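Local atomic coordinates of ribosomal protein s2-related protein (Deinococcus radiodurans, PDB entry 2JH3), a protein that binds a 4Fe-4S cluster, has a chelatase-like fold with two additional domains, and may act as a sirohydrochlorin ferrochelatase. Residues P391-S394 / T395-R398; Q407-T410 / P411-D415. All coordinates share one frame; numbering follows the deposited sequence.

Contact 1. Residues P391-S394 / T395-R398; sequences PWMS and TARR
Trp392 and Ala396 meet one turn apart on the short helix 392-398: the methyl CB of Ala396 approaches the indole ring of Trp392 obliquely, 3.9 Å from CE2. The indole gets there because its CG lies anti to the backbone N (chi1 161°), beside the carbonyl carbon. The same two residues are joined by the helical bond from Ala396 N to Trp392 O, 2.9 Å and almost straight. One residue on, Arg397 N bonds to Met393 O at 3.0 Å, and Met393 SD lies against Arg397 CG, 3.9 Å away, touching the aliphatic stem while the guanidinium leads off. The bond from Thr395 N to the carbonyl of the N-cap residue Pro391 is weak. On another side of the helix, a water joins Ser394 OG (2.9 Å) to Arg398 NH1 (3.0 Å), and its oxygen lies in the guanidinium plane, at the edge. Salt bridges to Glu87 and Glu452 hold that guanidinium; Glu452 also takes a hydrogen bond with Thr395 OG1. Trp392, about 8 Å from the iron-sulfur cluster, rests on Trp431 and Ala453 and, with Thr395, packs against helix 455-467.

Contact 2. Residues Q407-T410 / P411-D415; sequences QRAT and PDQVD
Thr410 and Gln413 grip each other in a capping box that starts helix 411-422. Gln413 N donates to Thr410 OG1 at 3.1 Å, and in return Thr410 N donates to Gln413 OE1 at 2.9 Å, in the carbonyl plane and on a lone pair of the amide oxygen. Both torsions serve the exchange: OG1 of Thr410 stands between its backbone N and carbonyl carbon (chi1 50°), facing the first turn, while the Gln413 chain runs extended beyond CG (chi2 -179°) and so carries its amide back to the start of the helix. The fit is close, with Gln413 CG only 3.1 Å from Thr410 OG1 and OE1 3.2 Å from Ala409 CA. Val414 N also bonds to Thr410 O at 2.9 Å, a nearly straight i to i+4 helical bond.

The buried side is apolar. Ala409 CB meets Val414 CG1 at 3.7 Å, and Ala409 continues onto Val461 and Val465 of helix 455-467. On the outer side the packing thins: Pro411 opens the helix with its ring exposed, and the exposed side chains of Arg408 and Asp412 lead away from the contact.

The chemistry of the box is an exchange between two backbone N-H groups, those of Gln413 and Thr410. Gln413, in the place often held by glutamate, brings an amide oxygen to the cap residue. A neutral hydroxyl and a neutral amide oxygen each take one backbone N-H, so the cap works without a formal charge in the box.

In the fold
Within the iron-sulfur domain the chain first runs through contact 1, a single short helix, 392-398, then a connection, and finally contact 2, which runs from the end of a 3-10 turn through a short loop into helix 411-422, on its way to the cluster ligand Cys422. The two contacts follow in series, neither nesting nor crossing, and each is local, so neither closes a long loop. Their centres are 11 Å apart, and they touch directly: Gln407 NE2 probably hydrogen-bonds to Ala396 O, Met393 CE packs on Gln407 O, and Trp392 CE2 lies 3.7 Å from Val414 CG1. That last touch, together with Val461 of helix 455-467 meeting Trp392 and the loop residue Ala409, ties three helices together beside the cluster.

Contact 1. Residues P391-S394 / T395-R398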
loop_
_atom_site.group_PDB
_atom_site.type_symbol
_atom_site.label_atom_id
_atom_site.label_comp_id
_atom_site.label_asym_id
_atom_site.label_seq_id
_atom_site.Cartn_x
_atom_site.Cartn_y
_atom_site.Cartn_z
ATOM N N PRO A 391 -18.859 -18.074 -2.244
ATOM C CA PRO A 391 -17.615 -18.660 -2.734
ATOM C C PRO A 391 -17.118 -18.020 -4.005
ATOM O O PRO A 391 -17.937 -17.512 -4.770
ATOM C CB PRO A 391 -18.040 -20.081 -3.093
ATOM C CG PRO A 391 -19.390 -20.012 -3.243
ATOM C CD PRO A 391 -19.954 -19.031 -2.335
ATOM N N TRP A 392 -15.819 -18.029 -4.212
ATOM C CA TRP A 392 -15.214 -17.438 -5.377
ATOM C C TRP A 392 -15.886 -17.838 -6.693
ATOM O O TRP A 392 -16.181 -16.983 -7.538
ATOM C CB TRP A 392 -13.719 -17.789 -5.443
ATOM C CG TRP A 392 -13.209 -17.588 -6.785
ATOM C CD1 TRP A 392 -13.160 -18.519 -7.838
ATOM C CD2 TRP A 392 -12.763 -16.359 -7.328
ATOM N NE1 TRP A 392 -12.612 -17.899 -8.976
ATOM C CE2 TRP A 392 -12.395 -16.588 -8.692
ATOM C CE3 TRP A 392 -12.604 -15.085 -6.806
ATOM C CZ2 TRP A 392 -11.909 -15.595 -9.489
ATOM C CZ3 TRP A 392 -12.113 -14.101 -7.623
ATOM C CH2 TRP A 392 -11.817 -14.342 -8.959
ATOM N N MET A 393 -16.136 -19.129 -6.908
ATOM C CA MET A 393 -16.615 -19.543 -8.246
ATOM C C MET A 393 -17.995 -18.956 -8.578
ATOM O O MET A 393 -18.332 -18.642 -9.712
ATOM C CB MET A 393 -16.646 -21.079 -8.359
ATOM C CG MET A 393 -15.999 -21.598 -9.700
ATOM S SD MET A 393 -16.224 -20.573 -11.231
ATOM C CE MET A 393 -14.501 -20.611 -11.817
ATOM N N SER A 394 -18.817 -18.806 -7.565
ATOM C CA SER A 394 -20.044 -18.107 -7.722
ATOM C C SER A 394 -19.948 -16.583 -8.156
ATOM O O SER A 394 -20.638 -16.125 -9.098
ATOM C CB SER A 394 -20.823 -18.321 -6.421
ATOM O OG SER A 394 -21.975 -17.601 -6.548
ATOM N N THR A 395 -19.080 -15.801 -7.502
ATOM C CA THR A 395 -18.751 -14.479 -8.005
ATOM C C THR A 395 -18.276 -14.513 -9.428
ATOM O O THR A 395 -18.764 -13.729 -10.250
ATOM C CB THR A 395 -17.625 -13.845 -7.156
ATOM O OG1 THR A 395 -17.970 -13.967 -5.806
ATOM C CG2 THR A 395 -17.377 -12.363 -7.483
ATOM N N ALA A 396 -17.270 -15.351 -9.729
ATOM C CA ALA A 396 -16.642 -15.384 -11.047
ATOM C C ALA A 396 -17.677 -15.684 -12.157
ATOM O O ALA A 396 -17.651 -15.055 -13.213
ATOM C CB ALA A 396 -15.519 -16.407 -11.076
ATOM N N ARG A 397 -18.554 -16.644 -11.873
ATOM C CA ARG A 397 -19.610 -17.081 -12.796
ATOM C C ARG A 397 -20.650 -15.993 -13.105
ATOM O O ARG A 397 -21.239 -16.041 -14.187
ATOM C CB ARG A 397 -20.355 -18.267 -12.223
ATOM C CG ARG A 397 -19.739 -19.583 -12.493
ATOM C CD ARG A 397 -20.642 -20.665 -11.914
ATOM N NE ARG A 397 -21.788 -21.085 -12.731
ATOM C CZ ARG A 397 -21.709 -21.762 -13.886
ATOM N NH1 ARG A 397 -20.530 -22.015 -14.435
ATOM N NH2 ARG A 397 -22.817 -22.142 -14.523
ATOM N N ARG A 398 -20.923 -15.050 -12.191
ATOM C CA ARG A 398 -21.855 -13.966 -12.542
ATOM C C ARG A 398 -21.318 -13.037 -13.639
ATOM O O ARG A 398 -22.125 -12.375 -14.339
ATOM C CB ARG A 398 -22.189 -13.054 -11.373
ATOM C CG ARG A 398 -22.942 -13.678 -10.279
ATOM C CD ARG A 398 -23.581 -12.620 -9.333
ATOM N NE ARG A 398 -22.627 -11.625 -8.867
ATOM C CZ ARG A 398 -21.894 -11.755 -7.756
ATOM N NH1 ARG A 398 -22.015 -12.810 -6.997
ATOM N NH2 ARG A 398 -21.031 -10.837 -7.426
HETATM O O HOH W 1 -23.727 -15.327 -6.991
#

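Contact 2. Residues Q407-T410 / P411-D415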
loop_
_atom_site.group_PDB
_atom_site.type_symbol
_atom_site.label_atom_id
_atom_site.label_comp_id
_atom_site.label_asym_id
_atom_site.label_seq_id
_atom_site.Cartn_x
_atom_site.Cartn_y
_atom_site.Cartn_z
ATOM N N GLN A 407 -13.141 -16.557 -14.757
ATOM C CA GLN A 407 -13.589 -17.941 -14.752
ATOM C C GLN A 407 -12.510 -19.011 -15.113
ATOM O O GLN A 407 -12.715 -20.195 -14.887
ATOM C CB GLN A 407 -14.794 -18.108 -15.678
ATOM C CG GLN A 407 -16.090 -17.503 -15.150
ATOM C CD GLN A 407 -17.139 -17.161 -16.245
ATOM O OE1 GLN A 407 -17.212 -17.833 -17.278
ATOM N NE2 GLN A 407 -17.958 -16.132 -16.000
ATOM N N ARG A 408 -11.397 -18.574 -15.644
ATOM C CA ARG A 408 -10.329 -19.436 -16.080
ATOM C C ARG A 408 -9.243 -19.562 -15.032
ATOM O O ARG A 408 -8.389 -20.427 -15.150
ATOM C CB ARG A 408 -9.665 -18.827 -17.349
ATOM C CG ARG A 408 -10.607 -18.426 -18.454
ATOM C CD ARG A 408 -11.111 -19.578 -19.330
ATOM N NE ARG A 408 -12.240 -20.266 -18.721
ATOM C CZ ARG A 408 -12.180 -21.502 -18.248
ATOM N NH1 ARG A 408 -11.044 -22.220 -18.350
ATOM N NH2 ARG A 408 -13.264 -22.035 -17.682
ATOM N N ALA A 409 -9.230 -18.657 -14.036
ATOM C CA ALA A 409 -8.210 -18.689 -12.998
ATOM C C ALA A 409 -8.291 -19.979 -12.185
ATOM O O ALA A 409 -9.374 -20.385 -11.768
ATOM C CB ALA A 409 -8.347 -17.456 -12.071
ATOM N N THR A 410 -7.139 -20.612 -11.963
ATOM C CA THR A 410 -7.082 -21.809 -11.115
ATOM C C THR A 410 -7.164 -21.447 -9.650
ATOM O O THR A 410 -6.900 -20.298 -9.302
ATOM C CB THR A 410 -5.766 -22.546 -11.282
ATOM O OG1 THR A 410 -4.682 -21.617 -11.137
ATOM C CG2 THR A 410 -5.720 -23.172 -12.662
ATOM N N PRO A 411 -7.553 -22.419 -8.785
ATOM C CA PRO A 411 -7.440 -22.102 -7.346
ATOM C C PRO A 411 -6.146 -21.457 -6.912
ATOM O O PRO A 411 -6.201 -20.499 -6.139
ATOM C CB PRO A 411 -7.662 -23.465 -6.664
ATOM C CG PRO A 411 -8.696 -24.132 -7.620
ATOM C CD PRO A 411 -8.183 -23.743 -9.000
ATOM N N ASP A 412 -5.008 -21.931 -7.405
ATOM C CA ASP A 412 -3.747 -21.340 -7.019
ATOM C C ASP A 412 -3.555 -19.971 -7.547
ATOM O O ASP A 412 -2.860 -19.152 -6.944
ATOM C CB ASP A 412 -2.546 -22.170 -7.442
ATOM C CG ASP A 412 -1.334 -21.927 -6.520
ATOM O OD1 ASP A 412 -1.471 -22.195 -5.299
ATOM O OD2 ASP A 412 -0.278 -21.457 -7.007
ATOM N N GLN A 413 -4.106 -19.720 -8.720
ATOM C CA GLN A 413 -3.994 -18.400 -9.275
ATOM C C GLN A 413 -4.801 -17.416 -8.441
ATOM O O GLN A 413 -4.333 -16.280 -8.135
ATOM C CB GLN A 413 -4.515 -18.364 -10.680
ATOM C CG GLN A 413 -3.467 -18.775 -11.718
ATOM C CD GLN A 413 -4.028 -18.706 -13.143
ATOM O OE1 GLN A 413 -5.061 -19.293 -13.428
ATOM N NE2 GLN A 413 -3.334 -17.968 -14.039
ATOM N N VAL A 414 -6.007 -17.798 -8.088
ATOM C CA VAL A 414 -6.757 -16.855 -7.237
ATOM C C VAL A 414 -6.128 -16.681 -5.864
ATOM O O VAL A 414 -6.106 -15.578 -5.394
ATOM C CB VAL A 414 -8.281 -16.855 -7.313
ATOM C CG1 VAL A 414 -8.858 -17.719 -8.400
ATOM C CG2 VAL A 414 -8.996 -16.933 -5.954
ATOM N N ASP A 415 -5.602 -17.758 -5.251
ATOM C CA ASP A 415 -4.953 -17.681 -3.960
ATOM C C ASP A 415 -3.712 -16.810 -3.996
ATOM O O ASP A 415 -3.388 -16.045 -3.060
ATOM C CB ASP A 415 -4.611 -19.077 -3.472
ATOM C CG ASP A 415 -5.801 -19.850 -2.979
ATOM O OD1 ASP A 415 -6.960 -19.366 -2.860
ATOM O OD2 ASP A 415 -5.569 -21.019 -2.667
#